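Local coordinates for tryptophanyl-tRNA synthetase (PDB 3HV0), which probably joins L-tryptophan to its cognate tRNA at the expense of ATP, this chain being the catalytic part of a longer class I aminoacyl-tRNA synthetase, at residues R60-I65 against H221-H226; P204-S209 against L247-I252. One frame throughout, in Å; residues are numbered along the deposited sequence.

Contact 1 of 2, residues R60-I65 against H221-H226. With TRP (tryptophan), chain C.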
ATOM      1  N   ARG A  60     -27.402   2.596   4.822  1.00 24.84           N
ATOM      2  CA  ARG A  60     -27.337   1.177   4.477  1.00 24.54           C
ATOM      3  C   ARG A  60     -27.177   0.373   5.760  1.00 24.32           C
ATOM      4  O   ARG A  60     -26.201   0.534   6.479  1.00 23.48           O
ATOM      5  CB  ARG A  60     -26.142   0.899   3.574  1.00 24.76           C
ATOM      6  CG  ARG A  60     -26.158   1.706   2.318  1.00 25.49           C
ATOM      7  CD  ARG A  60     -25.098   1.279   1.308  1.00 25.72           C
ATOM      8  NE  ARG A  60     -25.719   1.231  -0.018  1.00 27.54           N
ATOM      9  CZ  ARG A  60     -25.165   1.642  -1.153  1.00 28.69           C
ATOM     10  NH1 ARG A  60     -23.936   2.136  -1.172  1.00 31.70           N
ATOM     11  NH2 ARG A  60     -25.847   1.544  -2.283  1.00 28.23           N
ATOM     12  N   ASP A  61     -28.159  -0.471   6.049  1.00 24.73           N
ATOM     13  CA  ASP A  61     -28.137  -1.388   7.194  1.00 24.95           C
ATOM     14  C   ASP A  61     -27.835  -0.700   8.517  1.00 25.00           C
ATOM     15  O   ASP A  61     -27.183  -1.296   9.383  1.00 25.55           O
ATOM     16  CB  ASP A  61     -27.140  -2.540   6.964  1.00 25.13           C
ATOM     17  CG  ASP A  61     -27.575  -3.493   5.858  1.00 25.27           C
ATOM     18  OD1 ASP A  61     -28.727  -3.447   5.398  1.00 25.86           O
ATOM     19  OD2 ASP A  61     -26.748  -4.307   5.437  1.00 27.09           O
ATOM     20  N   PHE A  62     -28.285   0.547   8.660  1.00 24.74           N
ATOM     21  CA  PHE A  62     -28.299   1.215   9.955  1.00 24.80           C
ATOM     22  C   PHE A  62     -29.229   0.467  10.909  1.00 25.01           C
ATOM     23  O   PHE A  62     -28.985   0.435  12.098  1.00 25.32           O
ATOM     24  CB  PHE A  62     -28.742   2.674   9.813  1.00 24.84           C
ATOM     25  CG  PHE A  62     -28.791   3.440  11.124  1.00 24.91           C
ATOM     26  CD1 PHE A  62     -27.630   3.746  11.818  1.00 24.61           C
ATOM     27  CD2 PHE A  62     -30.000   3.861  11.648  1.00 25.39           C
ATOM     28  CE1 PHE A  62     -27.675   4.438  13.009  1.00 24.44           C
ATOM     29  CE2 PHE A  62     -30.051   4.563  12.847  1.00 25.05           C
ATOM     30  CZ  PHE A  62     -28.892   4.840  13.532  1.00 25.17           C
ATOM     31  N   GLU A  63     -30.284  -0.147  10.390  1.00 25.27           N
ATOM     32  CA  GLU A  63     -31.184  -0.962  11.245  1.00 26.04           C
ATOM     33  C   GLU A  63     -30.442  -2.169  11.869  1.00 26.05           C
ATOM     34  O   GLU A  63     -30.781  -2.605  12.954  1.00 25.83           O
ATOM     35  CB  GLU A  63     -32.484  -1.372  10.509  1.00 25.84           C
ATOM     36  CG  GLU A  63     -32.386  -2.506   9.478  1.00 27.03           C
ATOM     37  CD  GLU A  63     -31.552  -2.160   8.261  1.00 29.64           C
ATOM     38  OE1 GLU A  63     -31.319  -0.949   8.026  1.00 28.63           O
ATOM     39  OE2 GLU A  63     -31.123  -3.110   7.549  1.00 31.57           O
ATOM     40  N   LYS A  64     -29.389  -2.651  11.214  1.00 26.32           N
ATOM     41  CA  LYS A  64     -28.536  -3.690  11.803  1.00 26.41           C
ATOM     42  C   LYS A  64     -27.814  -3.198  13.062  1.00 26.35           C
ATOM     43  O   LYS A  64     -27.704  -3.943  14.028  1.00 26.27           O
ATOM     44  CB  LYS A  64     -27.509  -4.209  10.783  1.00 26.40           C
ATOM     45  N   ILE A  65     -27.346  -1.949  13.056  1.00 26.05           N
ATOM     46  CA  ILE A  65     -26.659  -1.381  14.231  1.00 26.16           C
ATOM     47  C   ILE A  65     -27.574  -1.315  15.470  1.00 27.06           C
ATOM     48  O   ILE A  65     -27.167  -1.645  16.595  1.00 27.33           O
ATOM     49  CB  ILE A  65     -26.116   0.028  13.953  1.00 26.32           C
ATOM     50  CG1 ILE A  65     -24.856  -0.042  13.074  1.00 25.47           C
ATOM     51  CG2 ILE A  65     -25.786   0.748  15.258  1.00 26.16           C
ATOM     52  CD1 ILE A  65     -25.106  -0.614  11.730  1.00 23.18           C
ATOM     53  N   HIS A 221     -19.381  -5.121  14.381  1.00 22.16           N
ATOM     54  CA  HIS A 221     -19.985  -4.357  13.314  1.00 21.73           C
ATOM     55  C   HIS A 221     -19.413  -2.956  13.296  1.00 21.54           C
ATOM     56  O   HIS A 221     -19.062  -2.398  14.331  1.00 21.04           O
ATOM     57  CB  HIS A 221     -21.505  -4.296  13.459  1.00 21.76           C
ATOM     58  CG  HIS A 221     -22.215  -5.552  13.037  1.00 22.30           C
ATOM     59  ND1 HIS A 221     -22.562  -6.555  13.924  1.00 22.01           N
ATOM     60  CD2 HIS A 221     -22.673  -5.950  11.825  1.00 22.21           C
ATOM     61  CE1 HIS A 221     -23.181  -7.524  13.272  1.00 21.50           C
ATOM     62  NE2 HIS A 221     -23.259  -7.183  11.997  1.00 21.73           N
ATOM     63  N   CYS A 222     -19.314  -2.397  12.097  1.00 21.32           N
ATOM     64  CA  CYS A 222     -18.808  -1.053  11.924  1.00 21.62           C
ATOM     65  C   CYS A 222     -19.905  -0.192  11.343  1.00 21.66           C
ATOM     66  O   CYS A 222     -20.626  -0.644  10.460  1.00 21.86           O
ATOM     67  CB  CYS A 222     -17.626  -1.057  10.970  1.00 21.54           C
ATOM     68  SG  CYS A 222     -17.206   0.606  10.370  1.00 23.92           S
ATOM     69  N   LEU A 223     -20.031   1.034  11.843  1.00 21.71           N
ATOM     70  CA  LEU A 223     -20.972   2.012  11.289  1.00 21.73           C
ATOM     71  C   LEU A 223     -20.199   3.188  10.790  1.00 21.69           C
ATOM     72  O   LEU A 223     -19.393   3.743  11.525  1.00 22.17           O
ATOM     73  CB  LEU A 223     -21.980   2.512  12.334  1.00 21.42           C
ATOM     74  CG  LEU A 223     -22.937   3.600  11.831  1.00 20.43           C
ATOM     75  CD1 LEU A 223     -23.728   3.122  10.647  1.00 20.68           C
ATOM     76  CD2 LEU A 223     -23.902   4.066  12.892  1.00 20.09           C
ATOM     77  N   VAL A 224     -20.487   3.595   9.558  1.00 21.92           N
ATOM     78  CA  VAL A 224     -19.696   4.600   8.843  1.00 20.95           C
ATOM     79  C   VAL A 224     -20.557   5.788   8.443  1.00 21.23           C
ATOM     80  O   VAL A 224     -21.321   5.710   7.466  1.00 20.34           O
ATOM     81  CB  VAL A 224     -19.110   3.983   7.596  1.00 21.32           C
ATOM     82  CG1 VAL A 224     -18.150   5.004   6.852  1.00 20.35           C
ATOM     83  CG2 VAL A 224     -18.420   2.667   7.951  1.00 20.00           C
ATOM     84  N   PRO A 225     -20.466   6.890   9.215  1.00 21.98           N
ATOM     85  CA  PRO A 225     -21.016   8.202   8.834  1.00 22.25           C
ATOM     86  C   PRO A 225     -20.223   8.845   7.712  1.00 22.60           C
ATOM     87  O   PRO A 225     -19.005   8.932   7.791  1.00 22.57           O
ATOM     88  CB  PRO A 225     -20.854   9.030  10.105  1.00 22.20           C
ATOM     89  CG  PRO A 225     -20.884   8.044  11.206  1.00 22.64           C
ATOM     90  CD  PRO A 225     -20.168   6.836  10.657  1.00 22.44           C
ATOM     91  N   HIS A 226     -20.897   9.300   6.671  1.00 23.22           N
ATOM     92  CA  HIS A 226     -20.174   9.982   5.586  1.00 23.85           C
ATOM     93  C   HIS A 226     -21.061  10.879   4.722  1.00 24.24           C
ATOM     94  O   HIS A 226     -22.274  10.704   4.648  1.00 24.86           O
ATOM     95  CB  HIS A 226     -19.400   8.961   4.726  1.00 23.20           C
ATOM     96  CG  HIS A 226     -20.260   7.933   4.052  1.00 23.00           C
ATOM     97  ND1 HIS A 226     -20.890   8.162   2.847  1.00 23.32           N
ATOM     98  CD2 HIS A 226     -20.525   6.641   4.372  1.00 22.54           C
ATOM     99  CE1 HIS A 226     -21.544   7.071   2.478  1.00 20.97           C
ATOM    100  NE2 HIS A 226     -21.333   6.132   3.381  1.00 19.47           N
TER
HETATM  101  N   TRP C   1     -11.563  10.479   1.281  1.00 40.92           N
HETATM  102  CA  TRP C   1     -12.464  11.190   2.236  1.00 41.82           C
HETATM  103  C   TRP C   1     -12.555  12.662   1.863  1.00 42.03           C
HETATM  104  O   TRP C   1     -11.676  13.183   1.153  1.00 42.03           O
HETATM  105  CB  TRP C   1     -12.009  11.027   3.700  1.00 41.01           C
HETATM  106  CG  TRP C   1     -12.474   9.743   4.345  1.00 40.98           C
HETATM  107  CD1 TRP C   1     -11.716   8.629   4.611  1.00 39.94           C
HETATM  108  CD2 TRP C   1     -13.795   9.441   4.824  1.00 40.06           C
HETATM  109  NE1 TRP C   1     -12.479   7.669   5.218  1.00 39.06           N
HETATM  110  CE2 TRP C   1     -13.761   8.134   5.348  1.00 39.94           C
HETATM  111  CE3 TRP C   1     -14.994  10.146   4.860  1.00 39.82           C
HETATM  112  CZ2 TRP C   1     -14.882   7.520   5.900  1.00 41.23           C
HETATM  113  CZ3 TRP C   1     -16.107   9.532   5.404  1.00 41.50           C
HETATM  114  CH2 TRP C   1     -16.045   8.222   5.909  1.00 40.91           C
HETATM  115  OXT TRP C   1     -13.526  13.328   2.268  1.00 42.53           O
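Two side chains extended away from their own backbone N atoms bring this contact together: Leu-223 carries CG anti to that nitrogen (chi1 177°), and Phe-62 does the same (chi1 180°), which leaves its ring nearer the leucine than the direction of its CB would suggest. Leu-223 is the shared partner of Phe-62 and Ile-65. Its CD2 methyl lies at the edge of the Phe-62 ring, in the ring plane, 3.8 Å from CE1 of Phe-62. The second methyl, CD1, fits between the two residues of the other segment, 4.1 Å from both Phe-62 CD1 and Ile-65 CD1. Lower on the leucine, its CB meets Ile-65 CG1 at 3.9 Å, the two side chains running at about a right angle. One branched side chain of strand 222-227 therefore fills the angle between Phe-62 and Ile-65 of helix 62-70, and Ser-250 of the neighbouring strand 250-254 also touches Leu-223.

The other side of strand 222-227 serves the substrate. Val-224 CG1 packs 4.0 Å from CH2 of the bound tryptophan, and His-226 CB comes within 3.4 Å of its CZ3, while Tyr-78 and Glu-118 hydrogen-bond the ligand. Arg-60 and Asp-61, earlier in the segment, turn their charges to Asp-231 and Arg-238 of helix 231-240, leaving the meeting with Leu-223 to carbon atoms. The chemistry is thus purely apolar and buried: it offers close fit without directional bonds, and joins helix 62-70 to a strand that helps line the tryptophan pocket.

Contact 2 of 2, residues P204-S209 against L247-I252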
ATOM      1  N   PRO A 204     -10.546   0.286   6.982  1.00 23.45           N
ATOM      2  CA  PRO A 204     -10.945   0.524   8.366  1.00 23.42           C
ATOM      3  C   PRO A 204     -12.402   0.178   8.668  1.00 23.27           C
ATOM      4  O   PRO A 204     -12.773   0.105   9.857  1.00 24.08           O
ATOM      5  CB  PRO A 204     -10.689   2.025   8.568  1.00 23.46           C
ATOM      6  CG  PRO A 204      -9.723   2.413   7.478  1.00 22.96           C
ATOM      7  CD  PRO A 204     -10.060   1.520   6.329  1.00 23.85           C
ATOM      8  N   ALA A 205     -13.228  -0.053   7.646  1.00 22.69           N
ATOM      9  CA  ALA A 205     -14.605  -0.531   7.916  1.00 22.52           C
ATOM     10  C   ALA A 205     -14.650  -2.016   8.369  1.00 22.37           C
ATOM     11  O   ALA A 205     -15.725  -2.569   8.569  1.00 22.29           O
ATOM     12  CB  ALA A 205     -15.497  -0.299   6.738  1.00 21.31           C
ATOM     13  N   PHE A 206     -13.493  -2.666   8.510  1.00 22.65           N
ATOM     14  CA  PHE A 206     -13.442  -4.028   9.066  1.00 22.69           C
ATOM     15  C   PHE A 206     -12.642  -4.024  10.345  1.00 23.20           C
ATOM     16  O   PHE A 206     -11.543  -3.476  10.370  1.00 23.92           O
ATOM     17  CB  PHE A 206     -12.759  -5.018   8.131  1.00 22.20           C
ATOM     18  CG  PHE A 206     -13.425  -5.184   6.804  1.00 21.62           C
ATOM     19  CD1 PHE A 206     -14.741  -5.567   6.732  1.00 22.09           C
ATOM     20  CD2 PHE A 206     -12.712  -5.024   5.634  1.00 21.00           C
ATOM     21  CE1 PHE A 206     -15.359  -5.729   5.513  1.00 22.24           C
ATOM     22  CE2 PHE A 206     -13.318  -5.205   4.417  1.00 21.87           C
ATOM     23  CZ  PHE A 206     -14.650  -5.542   4.353  1.00 22.25           C
ATOM     24  N   SER A 207     -13.166  -4.696  11.365  1.00 23.42           N
ATOM     25  CA  SER A 207     -12.587  -4.694  12.698  1.00 23.86           C
ATOM     26  C   SER A 207     -11.238  -5.380  12.757  1.00 24.48           C
ATOM     27  O   SER A 207     -10.439  -5.080  13.630  1.00 23.88           O
ATOM     28  CB  SER A 207     -13.536  -5.385  13.693  1.00 23.85           C
ATOM     29  OG  SER A 207     -13.678  -6.759  13.403  1.00 22.76           O
ATOM     30  N   SER A 208     -11.007  -6.332  11.852  1.00 25.41           N
ATOM     31  CA  SER A 208      -9.694  -6.932  11.740  1.00 26.31           C
ATOM     32  C   SER A 208      -8.607  -5.836  11.631  1.00 26.44           C
ATOM     33  O   SER A 208      -7.522  -5.995  12.184  1.00 26.61           O
ATOM     34  CB  SER A 208      -9.605  -7.908  10.550  1.00 26.37           C
ATOM     35  OG  SER A 208      -9.770  -7.243   9.298  1.00 27.26           O
ATOM     36  N   SER A 209      -8.910  -4.723  10.970  1.00 26.57           N
ATOM     37  CA  SER A 209      -7.887  -3.679  10.719  1.00 27.04           C
ATOM     38  C   SER A 209      -7.434  -2.906  11.954  1.00 27.23           C
ATOM     39  O   SER A 209      -6.591  -2.005  11.848  1.00 27.50           O
ATOM     40  CB  SER A 209      -8.378  -2.709   9.672  1.00 26.81           C
ATOM     41  OG  SER A 209      -8.404  -3.362   8.425  1.00 27.33           O
ATOM     42  N   LEU A 247     -17.923  -8.946   8.196  1.00 22.25           N
ATOM     43  CA  LEU A 247     -19.210  -8.264   8.257  1.00 21.74           C
ATOM     44  C   LEU A 247     -19.246  -7.107   7.271  1.00 21.94           C
ATOM     45  O   LEU A 247     -18.228  -6.436   7.052  1.00 21.95           O
ATOM     46  CB  LEU A 247     -19.474  -7.713   9.652  1.00 21.35           C
ATOM     47  CG  LEU A 247     -19.638  -8.727  10.768  1.00 20.25           C
ATOM     48  CD1 LEU A 247     -19.976  -7.994  12.054  1.00 18.98           C
ATOM     49  CD2 LEU A 247     -20.715  -9.735  10.416  1.00 19.62           C
ATOM     50  N   LYS A 248     -20.420  -6.895   6.675  1.00 21.80           N
ATOM     51  CA  LYS A 248     -20.678  -5.718   5.859  1.00 21.84           C
ATOM     52  C   LYS A 248     -20.774  -4.519   6.796  1.00 21.86           C
ATOM     53  O   LYS A 248     -21.522  -4.576   7.787  1.00 21.86           O
ATOM     54  CB  LYS A 248     -22.000  -5.871   5.120  1.00 22.16           C
ATOM     55  CG  LYS A 248     -22.012  -6.869   3.971  1.00 22.33           C
ATOM     56  CD  LYS A 248     -23.432  -6.981   3.437  1.00 23.60           C
ATOM     57  CE  LYS A 248     -23.525  -7.819   2.166  1.00 24.80           C
ATOM     58  NZ  LYS A 248     -23.431  -6.941   0.944  1.00 26.27           N
ATOM     59  N   PRO A 249     -20.021  -3.440   6.514  1.00 21.77           N
ATOM     60  CA  PRO A 249     -20.180  -2.241   7.331  1.00 21.70           C
ATOM     61  C   PRO A 249     -21.484  -1.523   6.982  1.00 21.87           C
ATOM     62  O   PRO A 249     -21.945  -1.567   5.844  1.00 22.07           O
ATOM     63  CB  PRO A 249     -18.989  -1.390   6.925  1.00 21.51           C
ATOM     64  CG  PRO A 249     -18.760  -1.739   5.528  1.00 21.01           C
ATOM     65  CD  PRO A 249     -19.068  -3.208   5.415  1.00 21.97           C
ATOM     66  N   SER A 250     -22.094  -0.919   7.983  1.00 21.77           N
ATOM     67  CA  SER A 250     -23.274  -0.094   7.788  1.00 21.65           C
ATOM     68  C   SER A 250     -22.867   1.363   7.614  1.00 20.80           C
ATOM     69  O   SER A 250     -21.801   1.759   8.053  1.00 19.89           O
ATOM     70  CB  SER A 250     -24.168  -0.199   9.009  1.00 21.39           C
ATOM     71  OG  SER A 250     -24.410  -1.556   9.261  1.00 23.28           O
ATOM     72  N   SER A 251     -23.751   2.164   7.033  1.00 20.68           N
ATOM     73  CA  SER A 251     -23.471   3.558   6.869  1.00 20.97           C
ATOM     74  C   SER A 251     -24.702   4.418   7.048  1.00 21.70           C
ATOM     75  O   SER A 251     -25.802   3.947   6.886  1.00 22.32           O
ATOM     76  CB  SER A 251     -22.801   3.822   5.505  1.00 20.94           C
ATOM     77  OG  SER A 251     -23.406   3.088   4.471  1.00 18.86           O
ATOM     78  N   ILE A 252     -24.473   5.670   7.426  1.00 22.40           N
ATOM     79  CA  ILE A 252     -25.487   6.695   7.519  1.00 23.29           C
ATOM     80  C   ILE A 252     -24.922   7.956   6.847  1.00 24.06           C
ATOM     81  O   ILE A 252     -23.815   8.374   7.163  1.00 24.49           O
ATOM     82  CB  ILE A 252     -25.896   6.936   8.997  1.00 23.25           C
ATOM     83  CG1 ILE A 252     -27.072   7.903   9.081  1.00 23.44           C
ATOM     84  CG2 ILE A 252     -24.728   7.418   9.822  1.00 22.24           C
ATOM     85  CD1 ILE A 252     -27.982   7.631  10.328  1.00 22.96           C
TER
HETATM   86  O   HOH W   1     -17.784  -4.348   9.022  1.00 15.02           O
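The central sheet of the class I synthetase catalytic domain, a Rossmann-type fold, is approached here by the loop that leaves helix 192-202, which packs against the segment leading into strand 250-254. Ala-205 and Pro-249 make the apolar part of the contact. The Ala-205 methyl, pointing toward the other segment, lies 3.7 Å from Pro-249 CB and 3.8 Å from Pro-249 CG, meeting the pyrrolidine ring at its CB-CG bond.

Phe-206 adds an aromatic edge. With CG anti to its carbonyl carbon (chi1 -61°), the ring is carried to the backbone of Leu-247, whose O lies in the ring plane, 3.3 Å from Phe-206 CE1. The electropositive rim of the ring thus faces a carbonyl oxygen, a weakly polar arrangement. That same oxygen accepts a hydrogen bond from a water at 2.9 Å; the water gives its other hydrogen to Ala-205 O at 2.8 Å and so bridges the two backbones. Further along the loop, Ser-209 N donates to Phe-206 O at 3.0 Å, an i to i+3 bond of the short 3-10 segment.

Several neighbouring elements surround the pair. Ala-205 also touches Cys-222 of strand 222-227 and Tyr-78 of strand 76-81, and Phe-206 packs on Ile-171 of helix 157-174 and meets the ring of Tyr-246. On the same loop, Ser-208 and Ser-209 both hydrogen-bond Asp-167 of helix 157-174, while Pro-249 O accepts a hydrogen bond from Arg-238 of helix 231-240. The loop is thereby set between helix 157-174 and the sheet.

Both contacts are buried, although contact 2 reaches nearer the surface at Leu-247, which is partly exposed. Their centres lie about 8 Å apart around the neighbouring strands 222-227 and 250-254. These strands are joined by a probable backbone hydrogen bond, Val-224 N to Ser-250 O at 2.7 Å, and a second probable bond, Asp-61 O with Ser-250 OG, ties Asp-61 of contact 1 to contact 2. Contact 1, where a helix meets the middle of the sheet, is made by hydrocarbon alone, whereas contact 2, where a loop meets the lead-in to a strand, leaves backbone carbonyls within reach of a bridging water and an aromatic edge. Contact 1 also includes tryptophan-pocket residues.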